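Cystalysin (Treponema denticola, PDB 1C7N) is a pyridoxal-5'-phosphate-binding protein of the class I and II aminotransferase family, present here as a dimer of two identical subunits. Local coordinates at residues 245-250 against 276-281. Residues are numbered along the deposited sequence; the frame is centred on the assembly and turned at random.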
loop_
_atom_site.group_PDB
_atom_site.type_symbol
_atom_site.label_atom_id
_atom_site.label_comp_id
_atom_site.label_asym_id
_atom_site.label_seq_id
_atom_site.Cartn_x
_atom_site.Cartn_y
_atom_site.Cartn_z
ATOM N N MET A 245 -2.973 7.456 4.846
ATOM C CA MET A 245 -2.712 6.391 5.804
ATOM C C MET A 245 -2.978 5.033 5.160
ATOM O O MET A 245 -2.782 3.985 5.780
ATOM C CB MET A 245 -3.582 6.581 7.045
ATOM C CG MET A 245 -3.169 7.796 7.867
ATOM S SD MET A 245 -1.431 7.702 8.346
ATOM C CE MET A 245 -1.550 7.124 10.036
ATOM N N GLY A 246 -3.420 5.078 3.904
ATOM C CA GLY A 246 -3.693 3.888 3.115
ATOM C C GLY A 246 -4.163 2.615 3.798
ATOM O O GLY A 246 -3.376 1.688 3.987
ATOM N N MET A 247 -5.441 2.563 4.163
ATOM C CA MET A 247 -6.005 1.371 4.794
ATOM C C MET A 247 -7.503 1.310 4.540
ATOM O O MET A 247 -8.243 2.216 4.923
ATOM C CB MET A 247 -5.724 1.357 6.297
ATOM C CG MET A 247 -6.217 0.095 7.007
ATOM S SD MET A 247 -5.721 -1.465 6.212
ATOM C CE MET A 247 -3.942 -1.446 6.458
ATOM N N SER A 248 -7.944 0.242 3.883
ATOM C CA SER A 248 -9.353 0.075 3.557
ATOM C C SER A 248 -9.917 -1.225 4.127
ATOM O O SER A 248 -9.189 -2.202 4.324
ATOM C CB SER A 248 -9.536 0.072 2.038
ATOM O OG SER A 248 -8.911 1.192 1.441
ATOM N N ASN A 249 -11.218 -1.226 4.387
ATOM C CA ASN A 249 -11.891 -2.404 4.909
ATOM C C ASN A 249 -12.935 -2.867 3.903
ATOM O O ASN A 249 -14.074 -2.385 3.900
ATOM C CB ASN A 249 -12.550 -2.090 6.248
ATOM C CG ASN A 249 -11.540 -1.839 7.335
ATOM O OD1 ASN A 249 -10.699 -2.700 7.627
ATOM N ND2 ASN A 249 -11.603 -0.659 7.942
ATOM N N ILE A 250 -12.529 -3.790 3.037
ATOM C CA ILE A 250 -13.414 -4.322 2.012
ATOM C C ILE A 250 -14.172 -5.479 2.639
ATOM O O ILE A 250 -13.564 -6.455 3.093
ATOM C CB ILE A 250 -12.609 -4.817 0.791
ATOM C CG1 ILE A 250 -11.487 -3.827 0.474
ATOM C CG2 ILE A 250 -13.525 -4.926 -0.425
ATOM C CD1 ILE A 250 -11.984 -2.415 0.122
ATOM N N LEU A 276 0.847 1.580 10.878
ATOM C CA LEU A 276 0.147 2.796 11.275
ATOM C C LEU A 276 -1.233 2.879 10.638
ATOM O O LEU A 276 -2.143 3.490 11.199
ATOM C CB LEU A 276 0.976 4.028 10.914
ATOM C CG LEU A 276 2.326 4.065 11.638
ATOM C CD1 LEU A 276 3.131 5.270 11.181
ATOM C CD2 LEU A 276 2.092 4.100 13.144
ATOM N N GLY A 277 -1.383 2.263 9.469
ATOM C CA GLY A 277 -2.666 2.268 8.794
ATOM C C GLY A 277 -3.694 1.520 9.627
ATOM O O GLY A 277 -4.819 1.981 9.812
ATOM N N TYR A 278 -3.311 0.358 10.135
ATOM C CA TYR A 278 -4.225 -0.414 10.962
ATOM C C TYR A 278 -4.594 0.348 12.230
ATOM O O TYR A 278 -5.769 0.450 12.570
ATOM C CB TYR A 278 -3.616 -1.770 11.335
ATOM C CG TYR A 278 -3.482 -2.708 10.160
ATOM C CD1 TYR A 278 -2.242 -2.950 9.572
ATOM C CD2 TYR A 278 -4.601 -3.331 9.610
ATOM C CE1 TYR A 278 -2.118 -3.790 8.466
ATOM C CE2 TYR A 278 -4.487 -4.170 8.498
ATOM C CZ TYR A 278 -3.244 -4.394 7.935
ATOM O OH TYR A 278 -3.121 -5.230 6.849
ATOM N N LYS A 279 -3.594 0.900 12.914
ATOM C CA LYS A 279 -3.829 1.635 14.160
ATOM C C LYS A 279 -4.639 2.916 13.974
ATOM O O LYS A 279 -5.460 3.267 14.825
ATOM C CB LYS A 279 -2.501 1.975 14.838
ATOM C CG LYS A 279 -2.656 2.546 16.242
ATOM C CD LYS A 279 -3.252 1.518 17.192
ATOM C CE LYS A 279 -3.372 2.069 18.600
ATOM N NZ LYS A 279 -4.023 1.096 19.519
ATOM N N ALA A 280 -4.397 3.615 12.868
ATOM C CA ALA A 280 -5.112 4.851 12.571
ATOM C C ALA A 280 -6.615 4.597 12.482
ATOM O O ALA A 280 -7.414 5.356 13.026
ATOM C CB ALA A 280 -4.603 5.450 11.256
ATOM N N CYS A 281 -6.998 3.528 11.792
ATOM C CA CYS A 281 -8.410 3.190 11.642
ATOM C C CYS A 281 -9.031 2.852 12.996
ATOM O O CYS A 281 -10.148 3.277 13.300
ATOM C CB CYS A 281 -8.574 2.004 10.692
ATOM S SG CYS A 281 -10.289 1.490 10.459
#
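Met247 lays its terminal methyl on the Tyr278 ring. Met247 CB rests against the backbone of Gly277, 3.7 Å from Gly277 O. CG, anti to the backbone N (chi1 -177°), keeps beside that same carbonyl. The chain then bends, and Met247 SD lies 4.2 Å from the centroid of the Tyr278 ring, a Met-aromatic contact. A further bend at chi3 (67°) brings Met247 CE over the centre of one face of the Tyr278 ring, 3.4 Å from its centroid and near the ring normal, a CH-pi contact. The contact joins 245-250, which runs into the mixed central sheet of this aminotransferase fold, to helix 275-287; Ser248, whose CB points away from the helix, touches pyridoxal-5'-phosphate. At Gly277, which has no side chain, the two backbones approach closely: Gly277 CA lies 3.5 Å from Met245 O. Met245 curls its CE onto Ala280 CB at 3.7 Å, at the dimer interface, where Leu62 of the second subunit packs on Met245. Asn249 ND2 gives Cys281 SG a weak hydrogen bond, 3.6 Å long and bent to 143°. Asn249 OD1 is hydrogen-bonded to Tyr71 OH, whose ring meets Tyr278 edge-to-face, while Tyr278 OH is hydrogen-bonded to Pro272 O.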